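Local coordinates for protein precorrin-2 dehydrogenase (Bacillus megaterium, PDB 3DFZ) that oxidises precorrin-2 to sirohydrochlorin with NAD+ as the hydride acceptor, a step on the way to siroheme and to anaerobically made adenosylcobalamin, at residues B[44-49]-B[117-122]; B[69-72]-B[76-79]; B[169-174]-B[210-215]. One frame throughout, in Å; residues are numbered along the deposited sequence.

Contact 1: residues B[44-49]-B[117-122]; sequences TRRIKG and LVNMAS
In the NAD-binding Rossmann-type domain, Arg46 of the first helix, 41-50, reaches across to Asn119 near the end of strand 117-120, an outermost strand of the parallel five-stranded sheet within this chain, and to Ala121 just beyond it. The two backbones stay well apart, with Arg46 CA and Ala121 CA 8.5 Å from each other, so a long side chain is needed to span the gap. Arginine suits the place because its aliphatic part leads away from the helix and its flat polar end can still donate a directed bond. The chain bends at chi2 (-68°), and its NE points at the amide oxygen of Asn119, giving a hydrogen bond of 3.2 Å between Arg46 NE and Asn119 OD1. That bond is fairly straight at the hydrogen, 162°. The oxygen lies in the guanidinium plane, at its edge, whereas NE stands tilted from the carbonyl plane of the amide. Asn119 holds its CG opposite the backbone N, and its other amide atom, ND2, donates to the backbone carbonyl of Ile129 in strand 129-137. Asparagine can therefore accept from the helix and donate to a strand at once, which should fix the rotation of its amide. Val96 of strand 94-97 and Ile131 of strand 129-137 touch both side chains. Ala121, close to the NAD+-binding Ile42 assigned by similarity, offers a methyl small enough for the guanidinium to pass: Ala121 CB lies 3.5 Å from Arg46 NH2 and 3.6 Å from Arg46 NE.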
ATOM      1  N   THR B  44       7.597  13.993 -12.238  1.00 12.40           N
ATOM      2  CA  THR B  44       8.936  13.415 -12.232  1.00 13.39           C
ATOM      3  C   THR B  44       9.146  12.490 -11.026  1.00 14.04           C
ATOM      4  O   THR B  44       9.614  11.345 -11.180  1.00 13.96           O
ATOM      5  CB  THR B  44       9.997  14.530 -12.217  1.00 16.08           C
ATOM      6  OG1 THR B  44       9.799  15.375 -13.350  1.00 15.93           O
ATOM      7  CG2 THR B  44      11.409  13.970 -12.243  1.00 18.31           C
ATOM      8  N   ARG B  45       8.788  12.989  -9.841  1.00 15.52           N
ATOM      9  CA  ARG B  45       8.925  12.238  -8.597  1.00 17.14           C
ATOM     10  C   ARG B  45       8.080  10.963  -8.658  1.00 14.80           C
ATOM     11  O   ARG B  45       8.575   9.880  -8.326  1.00 15.12           O
ATOM     12  CB  ARG B  45       8.574  13.141  -7.400  1.00 20.72           C
ATOM     13  CG  ARG B  45       8.094  12.443  -6.125  1.00 23.79           C
ATOM     14  CD  ARG B  45       8.490  13.189  -4.815  1.00 31.27           C
ATOM     15  NE  ARG B  45       8.683  14.639  -4.963  1.00 34.54           N
ATOM     16  CZ  ARG B  45       7.736  15.565  -4.788  1.00 37.40           C
ATOM     17  NH1 ARG B  45       6.486  15.221  -4.462  1.00 38.11           N
ATOM     18  NH2 ARG B  45       8.039  16.849  -4.950  1.00 39.95           N
ATOM     19  N   ARG B  46       6.830  11.085  -9.122  1.00 13.02           N
ATOM     20  CA  ARG B  46       5.942   9.931  -9.271  1.00 11.72           C
ATOM     21  C   ARG B  46       6.499   8.839 -10.213  1.00 10.32           C
ATOM     22  O   ARG B  46       6.493   7.668  -9.855  1.00 10.32           O
ATOM     23  CB  ARG B  46       4.538  10.366  -9.723  1.00 11.58           C
ATOM     24  CG  ARG B  46       3.711  11.111  -8.679  1.00 14.46           C
ATOM     25  CD  ARG B  46       3.298  10.196  -7.502  1.00 16.75           C
ATOM     26  NE  ARG B  46       2.365  10.834  -6.556  1.00 20.66           N
ATOM     27  CZ  ARG B  46       2.721  11.646  -5.562  1.00 24.53           C
ATOM     28  NH1 ARG B  46       3.997  11.951  -5.368  1.00 24.03           N
ATOM     29  NH2 ARG B  46       1.790  12.164  -4.764  1.00 29.78           N
ATOM     30  N   ILE B  47       6.978   9.245 -11.397  1.00 10.13           N
ATOM     31  CA  ILE B  47       7.545   8.348 -12.427  1.00 10.56           C
ATOM     32  C   ILE B  47       8.755   7.572 -11.909  1.00 12.21           C
ATOM     33  O   ILE B  47       8.853   6.363 -12.113  1.00 12.85           O
ATOM     34  CB  ILE B  47       7.938   9.126 -13.731  1.00 11.57           C
ATOM     35  CG1 ILE B  47       6.690   9.622 -14.469  1.00 10.69           C
ATOM     36  CG2 ILE B  47       8.797   8.263 -14.656  1.00 13.89           C
ATOM     37  CD1 ILE B  47       6.901  10.920 -15.246  1.00 11.57           C
ATOM     38  N   LYS B  48       9.670   8.272 -11.241  1.00 13.89           N
ATOM     39  CA  LYS B  48      10.784   7.630 -10.541  1.00 16.64           C
ATOM     40  C   LYS B  48      10.352   6.366  -9.818  1.00 16.01           C
ATOM     41  O   LYS B  48      11.025   5.351  -9.913  1.00 18.06           O
ATOM     42  CB  LYS B  48      11.431   8.589  -9.546  1.00 19.10           C
ATOM     43  CG  LYS B  48      12.796   9.079  -9.973  1.00 23.60           C
ATOM     44  CD  LYS B  48      13.014  10.538  -9.539  1.00 26.55           C
ATOM     45  CE  LYS B  48      14.413  11.060  -9.911  1.00 32.00           C
ATOM     46  NZ  LYS B  48      14.493  12.563  -9.866  1.00 33.24           N
ATOM     47  N   GLY B  49       9.223   6.442  -9.113  1.00 17.38           N
ATOM     48  CA  GLY B  49       8.657   5.334  -8.341  1.00 16.82           C
ATOM     49  C   GLY B  49       8.353   4.078  -9.121  1.00 15.72           C
ATOM     50  O   GLY B  49       8.488   2.972  -8.591  1.00 16.15           O
ATOM     51  N   LEU B 117      -8.291   3.086 -11.850  1.00 14.53           N
ATOM     52  CA  LEU B 117      -7.190   3.458 -10.971  1.00 10.88           C
ATOM     53  C   LEU B 117      -6.664   4.817 -11.343  1.00  7.54           C
ATOM     54  O   LEU B 117      -6.281   5.055 -12.483  1.00  6.23           O
ATOM     55  CB  LEU B 117      -6.037   2.454 -11.034  1.00 10.17           C
ATOM     56  CG  LEU B 117      -6.213   1.042 -10.492  1.00 14.55           C
ATOM     57  CD1 LEU B 117      -4.831   0.440 -10.338  1.00 13.46           C
ATOM     58  CD2 LEU B 117      -7.011   1.036  -9.149  1.00 18.24           C
ATOM     59  N   VAL B 118      -6.648   5.711 -10.363  1.00  7.07           N
ATOM     60  CA  VAL B 118      -6.144   7.042 -10.550  1.00  5.49           C
ATOM     61  C   VAL B 118      -5.555   7.589  -9.260  1.00  5.57           C
ATOM     62  O   VAL B 118      -6.131   7.459  -8.186  1.00  7.53           O
ATOM     63  CB  VAL B 118      -7.207   8.005 -11.135  1.00  7.95           C
ATOM     64  CG1 VAL B 118      -8.440   8.095 -10.237  1.00 11.20           C
ATOM     65  CG2 VAL B 118      -6.599   9.385 -11.409  1.00  7.54           C
ATOM     66  N   ASN B 119      -4.386   8.193  -9.391  1.00  4.54           N
ATOM     67  CA  ASN B 119      -3.762   8.903  -8.310  1.00  5.66           C
ATOM     68  C   ASN B 119      -3.874  10.394  -8.583  1.00  7.64           C
ATOM     69  O   ASN B 119      -3.382  10.897  -9.589  1.00  7.76           O
ATOM     70  CB  ASN B 119      -2.300   8.464  -8.161  1.00  4.96           C
ATOM     71  CG  ASN B 119      -1.548   9.297  -7.148  1.00  6.81           C
ATOM     72  OD1 ASN B 119      -0.559   9.912  -7.487  1.00  7.91           O
ATOM     73  ND2 ASN B 119      -2.031   9.341  -5.908  1.00  8.24           N
ATOM     74  N   MET B 120      -4.585  11.094  -7.719  1.00 10.46           N
ATOM     75  CA  MET B 120      -4.739  12.531  -7.890  1.00 14.05           C
ATOM     76  C   MET B 120      -3.699  13.153  -6.990  1.00 15.99           C
ATOM     77  O   MET B 120      -3.989  13.535  -5.855  1.00 18.24           O
ATOM     78  CB  MET B 120      -6.150  12.973  -7.505  1.00 17.08           C
ATOM     79  CG  MET B 120      -7.235  12.321  -8.341  1.00 17.34           C
ATOM     80  SD  MET B 120      -7.415  13.152  -9.928  1.00 20.83           S
ATOM     81  CE  MET B 120      -8.713  12.148 -10.646  1.00 21.76           C
ATOM     82  N   ALA B 121      -2.470  13.190  -7.497  1.00 23.72           N
ATOM     83  CA  ALA B 121      -1.297  13.583  -6.719  1.00 26.76           C
ATOM     84  C   ALA B 121      -1.393  15.035  -6.292  1.00 31.96           C
ATOM     85  O   ALA B 121      -1.028  15.395  -5.161  1.00 34.39           O
ATOM     86  CB  ALA B 121      -0.024  13.330  -7.529  1.00 28.66           C
ATOM     87  N   SER B 122      -1.941  15.849  -7.194  1.00 35.11           N
ATOM     88  CA  SER B 122      -1.996  17.299  -7.032  1.00 41.47           C
ATOM     89  C   SER B 122      -3.163  17.734  -6.158  1.00 40.25           C
ATOM     90  O   SER B 122      -3.638  18.862  -6.292  1.00 44.45           O
ATOM     91  CB  SER B 122      -2.062  17.998  -8.406  1.00 47.20           C
ATOM     92  OG  SER B 122      -0.875  17.804  -9.168  1.00 51.06           O
TER

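Contact 2: residues B[69-72]-B[76-79]; sequences NEWE and QLRV
Trp71 and Glu72, near the end of helix 66-73, meet Gln76, Leu77 and Val79 where the chain turns back into strand 77-80, the closing strand of the beta-alpha-beta unit 56-60, 66-73, 77-80 of the Rossmann-type domain. The turn is closed by a backbone hydrogen bond from Gln76 N to Trp71 O, 3.0 Å long. The Gln76 side chain, extended beyond CG, runs back beside the indole and puts its OE1 3.3 Å from Trp71 CD1, the amide plane standing 77° from the ring plane. Leu77 turns its two methyls to different neighbours: CD2 lies 4.0 Å from Trp71 CB, and CD1 lies 3.8 Å from Glu72 CB. A branched apolar residue suits this buried place, since beyond the helix it also packs on Ile57 and Val59 of the neighbouring strand. Glu72 crosses Val79 at about a right angle, laying its methylene Glu72 CG 3.5 Å from Val79 CG2. Its CG stands opposite the backbone N (chi1 -162°), which carries the chain over the valine, while a bend at chi2 helps set the carboxylate where OE2 forms a salt bridge with Arg81. Glutamate thus serves twice, with an aliphatic stem for the valine and a charge for the arginine. With an alanine in place of Glu72, Arg81 would probably lose this carboxylate and Val79 CG2 the methylene packed against it. Further out, Trp71 packs against Thr44, Ile47 and Lys48; tryptophan suits the place because its broad indole reaches from its own helix to helix 41-50. Across the turn, one water donates to a carbonyl of each arm, Glu72 O of the helix and Leu77 O of the strand, both at 2.8 Å.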
ATOM      1  N   ASN B  69      12.818  13.925 -20.040  1.00 18.48           N
ATOM      2  CA  ASN B  69      13.538  13.926 -21.312  1.00 18.40           C
ATOM      3  C   ASN B  69      14.635  12.888 -21.399  1.00 18.20           C
ATOM      4  O   ASN B  69      14.730  12.175 -22.397  1.00 17.57           O
ATOM      5  CB  ASN B  69      14.097  15.317 -21.616  1.00 19.78           C
ATOM      6  CG  ASN B  69      13.126  16.162 -22.377  1.00 19.83           C
ATOM      7  OD1 ASN B  69      12.884  15.907 -23.541  1.00 19.72           O
ATOM      8  ND2 ASN B  69      12.550  17.175 -21.728  1.00 21.12           N
ATOM      9  N   GLU B  70      15.454  12.799 -20.355  1.00 19.03           N
ATOM     10  CA  GLU B  70      16.538  11.809 -20.290  1.00 19.16           C
ATOM     11  C   GLU B  70      16.001  10.367 -20.267  1.00 17.84           C
ATOM     12  O   GLU B  70      16.575   9.482 -20.916  1.00 17.65           O
ATOM     13  CB  GLU B  70      17.446  12.084 -19.088  1.00 20.55           C
ATOM     14  CG  GLU B  70      18.637  11.117 -18.888  1.00 22.45           C
ATOM     15  CD  GLU B  70      19.620  10.996 -20.080  1.00 24.26           C
ATOM     16  OE1 GLU B  70      19.478  11.687 -21.124  1.00 24.39           O
ATOM     17  OE2 GLU B  70      20.559  10.173 -19.959  1.00 25.83           O
ATOM     18  N   TRP B  71      14.915  10.147 -19.524  1.00 16.82           N
ATOM     19  CA  TRP B  71      14.222   8.859 -19.493  1.00 15.72           C
ATOM     20  C   TRP B  71      13.589   8.501 -20.849  1.00 14.58           C
ATOM     21  O   TRP B  71      13.638   7.356 -21.275  1.00 13.98           O
ATOM     22  CB  TRP B  71      13.147   8.845 -18.395  1.00 15.38           C
ATOM     23  CG  TRP B  71      13.696   8.900 -16.985  1.00 16.38           C
ATOM     24  CD1 TRP B  71      14.845   8.321 -16.527  1.00 16.95           C
ATOM     25  CD2 TRP B  71      13.093   9.549 -15.854  1.00 16.80           C
ATOM     26  NE1 TRP B  71      14.997   8.569 -15.184  1.00 17.98           N
ATOM     27  CE2 TRP B  71      13.938   9.319 -14.743  1.00 17.98           C
ATOM     28  CE3 TRP B  71      11.914  10.289 -15.668  1.00 16.54           C
ATOM     29  CZ2 TRP B  71      13.651   9.820 -13.456  1.00 18.85           C
ATOM     30  CZ3 TRP B  71      11.624  10.784 -14.382  1.00 17.44           C
ATOM     31  CH2 TRP B  71      12.497  10.550 -13.301  1.00 18.28           C
ATOM     32  N   GLU B  72      12.998   9.489 -21.505  1.00 14.43           N
ATOM     33  CA  GLU B  72      12.500   9.330 -22.867  1.00 14.12           C
ATOM     34  C   GLU B  72      13.638   8.951 -23.823  1.00 14.42           C
ATOM     35  O   GLU B  72      13.516   7.986 -24.590  1.00 14.00           O
ATOM     36  CB  GLU B  72      11.822  10.626 -23.332  1.00 14.59           C
ATOM     37  CG  GLU B  72      10.902  10.447 -24.534  1.00 14.00           C
ATOM     38  CD  GLU B  72      10.919  11.645 -25.492  1.00 14.85           C
ATOM     39  OE1 GLU B  72      11.832  12.527 -25.378  1.00 14.83           O
ATOM     40  OE2 GLU B  72      10.022  11.667 -26.373  1.00 13.36           O
ATOM     41  N   GLN B  76      12.628   4.581 -21.835  1.00 12.47           N
ATOM     42  CA  GLN B  76      11.999   3.977 -20.648  1.00 12.15           C
ATOM     43  C   GLN B  76      10.548   4.400 -20.565  1.00 11.11           C
ATOM     44  O   GLN B  76       9.750   3.796 -19.869  1.00 10.86           O
ATOM     45  CB  GLN B  76      12.739   4.408 -19.391  1.00 12.76           C
ATOM     46  CG  GLN B  76      14.142   3.842 -19.324  1.00 14.65           C
ATOM     47  CD  GLN B  76      14.979   4.518 -18.281  1.00 16.24           C
ATOM     48  OE1 GLN B  76      15.370   5.678 -18.431  1.00 17.59           O
ATOM     49  NE2 GLN B  76      15.263   3.803 -17.213  1.00 17.41           N
ATOM     50  N   LEU B  77      10.225   5.472 -21.275  1.00 10.71           N
ATOM     51  CA  LEU B  77       8.861   5.958 -21.344  1.00 10.11           C
ATOM     52  C   LEU B  77       8.641   6.639 -22.685  1.00  9.87           C
ATOM     53  O   LEU B  77       9.606   6.885 -23.405  1.00 10.14           O
ATOM     54  CB  LEU B  77       8.550   6.900 -20.175  1.00 10.21           C
ATOM     55  CG  LEU B  77       9.473   8.064 -19.836  1.00 11.20           C
ATOM     56  CD1 LEU B  77       9.302   9.242 -20.842  1.00 11.37           C
ATOM     57  CD2 LEU B  77       9.211   8.483 -18.364  1.00 10.67           C
ATOM     58  N   ARG B  78       7.370   6.894 -23.012  1.00  9.45           N
ATOM     59  CA  ARG B  78       6.979   7.745 -24.136  1.00  9.95           C
ATOM     60  C   ARG B  78       6.374   9.097 -23.684  1.00 10.57           C
ATOM     61  O   ARG B  78       5.612   9.167 -22.712  1.00 10.56           O
ATOM     62  CB  ARG B  78       5.998   6.995 -25.064  1.00  9.65           C
ATOM     63  CG  ARG B  78       5.244   7.905 -26.031  1.00 10.50           C
ATOM     64  CD  ARG B  78       4.563   7.155 -27.160  1.00 10.82           C
ATOM     65  NE  ARG B  78       3.296   6.550 -26.774  1.00  9.58           N
ATOM     66  CZ  ARG B  78       2.120   7.171 -26.803  1.00 10.60           C
ATOM     67  NH1 ARG B  78       2.042   8.442 -27.177  1.00 11.16           N
ATOM     68  NH2 ARG B  78       1.013   6.516 -26.444  1.00  9.22           N
ATOM     69  N   VAL B  79       6.714  10.157 -24.408  1.00  3.95           N
ATOM     70  CA  VAL B  79       6.190  11.495 -24.153  1.00  3.52           C
ATOM     71  C   VAL B  79       5.217  11.941 -25.278  1.00  4.67           C
ATOM     72  O   VAL B  79       5.458  11.700 -26.470  1.00  6.58           O
ATOM     73  CB  VAL B  79       7.345  12.542 -23.992  1.00  6.17           C
ATOM     74  CG1 VAL B  79       6.792  13.924 -23.659  1.00  5.92           C
ATOM     75  CG2 VAL B  79       8.316  12.121 -22.904  1.00  7.70           C
TER
HETATM   76  O   HOH W   1      11.299   6.670 -25.658  1.00 29.03           O

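Contact 3: residues B[169-174]-B[210-215]; sequences YTQYTQ and VKQREF
The amides of Gln171 and Gln212 meet edge to edge, their planes only 10° apart, while the ring of Tyr172 lies obliquely beside the Gln212 amide, with Tyr172 CD1 3.9 Å from Gln212 NE2. The two glutamines approach from opposite directions and pair reciprocally. Gln212 NE2 donates to Gln171 OE1 at 3.0 Å, and Gln171 NE2 returns a bond of 3.0 Å to Gln212 OE1. Both are nearly straight, at 168° and 167°, and each donor lies in the carbonyl plane on a lone pair of its acceptor. Glutamine suits both places because one amide carries a donor and an acceptor side by side; the closed pair should resist rotation of either group. Gln171 bends at chi2 to turn its amide into line, whereas Gln212 reaches out extended beyond CG. The Gln212 NE2 also donates to the backbone carbonyl of Tyr205, and the Tyr172 hydroxyl bonds to that of Ile200. The pair joins helix 168-184 to helix 209-218 in the C-terminal helical region, with helix 203-207 against Tyr172, Phe175 of helix 168-184 against Gln212, and Leu153 of the second subunit packed on Tyr172.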
ATOM      1  N   TYR B 169      19.631  -2.334   9.688  1.00 10.83           N
ATOM      2  CA  TYR B 169      18.644  -3.164   8.968  1.00 11.20           C
ATOM      3  C   TYR B 169      19.025  -3.378   7.484  1.00 11.75           C
ATOM      4  O   TYR B 169      18.641  -4.368   6.869  1.00 11.93           O
ATOM      5  CB  TYR B 169      17.234  -2.600   9.129  1.00 11.16           C
ATOM      6  CG  TYR B 169      16.681  -2.848  10.519  1.00 10.92           C
ATOM      7  CD1 TYR B 169      15.887  -3.962  10.778  1.00  9.77           C
ATOM      8  CD2 TYR B 169      16.997  -2.000  11.586  1.00  9.69           C
ATOM      9  CE1 TYR B 169      15.411  -4.222  12.049  1.00 10.03           C
ATOM     10  CE2 TYR B 169      16.505  -2.247  12.864  1.00 10.24           C
ATOM     11  CZ  TYR B 169      15.718  -3.361  13.084  1.00  9.85           C
ATOM     12  OH  TYR B 169      15.195  -3.612  14.327  1.00 10.72           O
ATOM     13  N   THR B 170      19.821  -2.468   6.937  1.00 12.06           N
ATOM     14  CA  THR B 170      20.249  -2.596   5.548  1.00 12.87           C
ATOM     15  C   THR B 170      21.159  -3.818   5.376  1.00 12.69           C
ATOM     16  O   THR B 170      20.942  -4.629   4.474  1.00 13.35           O
ATOM     17  CB  THR B 170      20.918  -1.302   5.049  1.00 13.30           C
ATOM     18  OG1 THR B 170      20.050  -0.183   5.313  1.00 13.80           O
ATOM     19  CG2 THR B 170      21.206  -1.372   3.575  1.00 14.21           C
ATOM     20  N   GLN B 171      22.161  -3.937   6.240  1.00 12.14           N
ATOM     21  CA  GLN B 171      23.062  -5.065   6.267  1.00 12.32           C
ATOM     22  C   GLN B 171      22.366  -6.398   6.680  1.00 12.04           C
ATOM     23  O   GLN B 171      22.705  -7.489   6.188  1.00 12.33           O
ATOM     24  CB  GLN B 171      24.186  -4.757   7.281  1.00 11.88           C
ATOM     25  CG  GLN B 171      25.333  -5.761   7.273  1.00 11.68           C
ATOM     26  CD  GLN B 171      25.027  -7.076   7.961  1.00 11.35           C
ATOM     27  OE1 GLN B 171      24.230  -7.135   8.914  1.00 10.01           O
ATOM     28  NE2 GLN B 171      25.694  -8.155   7.502  1.00 11.09           N
ATOM     29  N   TYR B 172      21.457  -6.288   7.637  1.00 11.64           N
ATOM     30  CA  TYR B 172      20.754  -7.439   8.210  1.00 11.60           C
ATOM     31  C   TYR B 172      19.814  -8.116   7.205  1.00 11.82           C
ATOM     32  O   TYR B 172      19.762  -9.338   7.132  1.00 11.99           O
ATOM     33  CB  TYR B 172      19.990  -6.977   9.463  1.00 10.90           C
ATOM     34  CG  TYR B 172      19.243  -8.064  10.223  1.00 11.19           C
ATOM     35  CD1 TYR B 172      19.807  -9.329  10.445  1.00 10.33           C
ATOM     36  CD2 TYR B 172      17.977  -7.819  10.728  1.00 11.06           C
ATOM     37  CE1 TYR B 172      19.124 -10.284  11.139  1.00 10.49           C
ATOM     38  CE2 TYR B 172      17.290  -8.789  11.437  1.00 10.73           C
ATOM     39  CZ  TYR B 172      17.867  -9.999  11.648  1.00 10.34           C
ATOM     40  OH  TYR B 172      17.155 -10.927  12.375  1.00 10.80           O
ATOM     41  N   THR B 173      19.075  -7.335   6.420  1.00 12.28           N
ATOM     42  CA  THR B 173      18.169  -7.966   5.451  1.00 12.88           C
ATOM     43  C   THR B 173      18.963  -8.580   4.307  1.00 13.41           C
ATOM     44  O   THR B 173      18.462  -9.462   3.611  1.00 13.90           O
ATOM     45  CB  THR B 173      17.055  -7.013   4.938  1.00 13.42           C
ATOM     46  OG1 THR B 173      17.632  -5.779   4.446  1.00 13.74           O
ATOM     47  CG2 THR B 173      16.102  -6.713   6.081  1.00 12.94           C
ATOM     48  N   GLN B 174      20.210  -8.133   4.142  1.00 13.31           N
ATOM     49  CA  GLN B 174      21.131  -8.785   3.215  1.00 13.76           C
ATOM     50  C   GLN B 174      21.561 -10.137   3.750  1.00 13.44           C
ATOM     51  O   GLN B 174      21.584 -11.109   2.997  1.00 13.94           O
ATOM     52  CB  GLN B 174      22.352  -7.888   2.865  1.00 13.84           C
ATOM     53  CG  GLN B 174      23.440  -8.574   2.001  1.00 14.45           C
ATOM     54  CD  GLN B 174      22.960  -9.049   0.597  1.00 15.46           C
ATOM     55  OE1 GLN B 174      22.033  -8.483   0.006  1.00 15.22           O
ATOM     56  NE2 GLN B 174      23.610 -10.086   0.074  1.00 15.18           N
ATOM     57  N   VAL B 210      29.479 -12.109  14.026  1.00  9.78           N
ATOM     58  CA  VAL B 210      29.904 -13.467  14.381  1.00 10.54           C
ATOM     59  C   VAL B 210      28.695 -14.399  14.289  1.00 10.55           C
ATOM     60  O   VAL B 210      28.745 -15.426  13.622  1.00 11.22           O
ATOM     61  CB  VAL B 210      30.523 -13.506  15.822  1.00 10.98           C
ATOM     62  CG1 VAL B 210      30.572 -14.909  16.417  1.00 11.63           C
ATOM     63  CG2 VAL B 210      31.882 -12.897  15.830  1.00 11.77           C
ATOM     64  N   LYS B 211      27.633 -14.039  14.992  1.00 10.40           N
ATOM     65  CA  LYS B 211      26.385 -14.794  15.009  1.00 10.90           C
ATOM     66  C   LYS B 211      25.953 -15.100  13.579  1.00 10.66           C
ATOM     67  O   LYS B 211      25.645 -16.253  13.243  1.00 11.17           O
ATOM     68  CB  LYS B 211      25.312 -13.942  15.683  1.00 10.81           C
ATOM     69  CG  LYS B 211      24.014 -14.639  16.029  1.00 11.64           C
ATOM     70  CD  LYS B 211      24.145 -15.429  17.274  1.00 12.10           C
ATOM     71  CE  LYS B 211      22.818 -16.023  17.675  1.00 13.19           C
ATOM     72  NZ  LYS B 211      22.838 -16.586  19.036  1.00 14.70           N
ATOM     73  N   GLN B 212      25.939 -14.049  12.749  1.00  9.96           N
ATOM     74  CA  GLN B 212      25.526 -14.160  11.365  1.00  9.94           C
ATOM     75  C   GLN B 212      26.406 -15.177  10.636  1.00 10.58           C
ATOM     76  O   GLN B 212      25.901 -16.178  10.123  1.00 11.45           O
ATOM     77  CB  GLN B 212      25.569 -12.792  10.669  1.00  9.57           C
ATOM     78  CG  GLN B 212      24.366 -11.875  10.938  1.00  9.07           C
ATOM     79  CD  GLN B 212      24.453 -10.645  10.117  1.00  9.29           C
ATOM     80  OE1 GLN B 212      25.219 -10.616   9.170  1.00 10.05           O
ATOM     81  NE2 GLN B 212      23.690  -9.601  10.465  1.00  9.02           N
ATOM     82  N   ARG B 213      27.717 -14.934  10.646  1.00 10.46           N
ATOM     83  CA  ARG B 213      28.691 -15.767   9.943  1.00 11.11           C
ATOM     84  C   ARG B 213      28.727 -17.216  10.353  1.00 11.92           C
ATOM     85  O   ARG B 213      28.816 -18.087   9.503  1.00 13.07           O
ATOM     86  CB  ARG B 213      30.086 -15.163  10.045  1.00 11.15           C
ATOM     87  CG  ARG B 213      30.186 -13.841   9.335  1.00 10.44           C
ATOM     88  CD  ARG B 213      31.351 -13.032   9.847  1.00 11.07           C
ATOM     89  NE  ARG B 213      31.391 -11.725   9.185  1.00 11.31           N
ATOM     90  CZ  ARG B 213      32.472 -10.956   9.121  1.00 11.76           C
ATOM     91  NH1 ARG B 213      33.610 -11.328   9.722  1.00 12.75           N
ATOM     92  NH2 ARG B 213      32.406  -9.813   8.480  1.00 11.89           N
ATOM     93  N   GLU B 214      28.661 -17.476  11.653  1.00 12.01           N
ATOM     94  CA  GLU B 214      28.584 -18.848  12.174  1.00 13.09           C
ATOM     95  C   GLU B 214      27.301 -19.582  11.772  1.00 13.61           C
ATOM     96  O   GLU B 214      27.308 -20.804  11.690  1.00 14.77           O
ATOM     97  CB  GLU B 214      28.723 -18.869  13.704  1.00 13.18           C
ATOM     98  CG  GLU B 214      30.045 -18.336  14.199  1.00 13.39           C
ATOM     99  CD  GLU B 214      30.273 -18.498  15.695  1.00 14.80           C
ATOM    100  OE1 GLU B 214      29.297 -18.657  16.500  1.00 14.69           O
ATOM    101  OE2 GLU B 214      31.466 -18.471  16.056  1.00 15.62           O
ATOM    102  N   PHE B 215      26.207 -18.844  11.584  1.00 13.00           N
ATOM    103  CA  PHE B 215      24.955 -19.433  11.113  1.00 14.06           C
ATOM    104  C   PHE B 215      25.033 -19.792   9.627  1.00 15.02           C
ATOM    105  O   PHE B 215      24.556 -20.861   9.225  1.00 16.17           O
ATOM    106  CB  PHE B 215      23.760 -18.506  11.329  1.00 13.10           C
ATOM    107  CG  PHE B 215      22.458 -19.118  10.901  1.00 13.85           C
ATOM    108  CD1 PHE B 215      21.814 -20.055  11.719  1.00 14.99           C
ATOM    109  CD2 PHE B 215      21.896 -18.805   9.662  1.00 13.39           C
ATOM    110  CE1 PHE B 215      20.606 -20.645  11.310  1.00 16.06           C
ATOM    111  CE2 PHE B 215      20.712 -19.384   9.254  1.00 14.32           C
ATOM    112  CZ  PHE B 215      20.063 -20.313  10.075  1.00 15.74           C
TER

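In the fold
Contacts 1 and 2 share the parallel sheet of the NAD-binding domain and lie at its two outermost strands within this chain, 117-120 and 77-80, their centres about 15 Å apart. Along the sequence contact 2 falls between the two segments of contact 1. They meet at helix 41-50, where Ile47 CG2 comes 3.7 Å from Leu77 CD2, so this helix links both edges of the sheet. Contact 3 follows later, in the C-terminal helices, with its centre about 35 Å from that of contact 1 and about 39 Å from that of contact 2. The elongated subunit thus keeps cofactor-binding fold and helical region apart, and segments of contacts 1 and 3 both touch the second subunit.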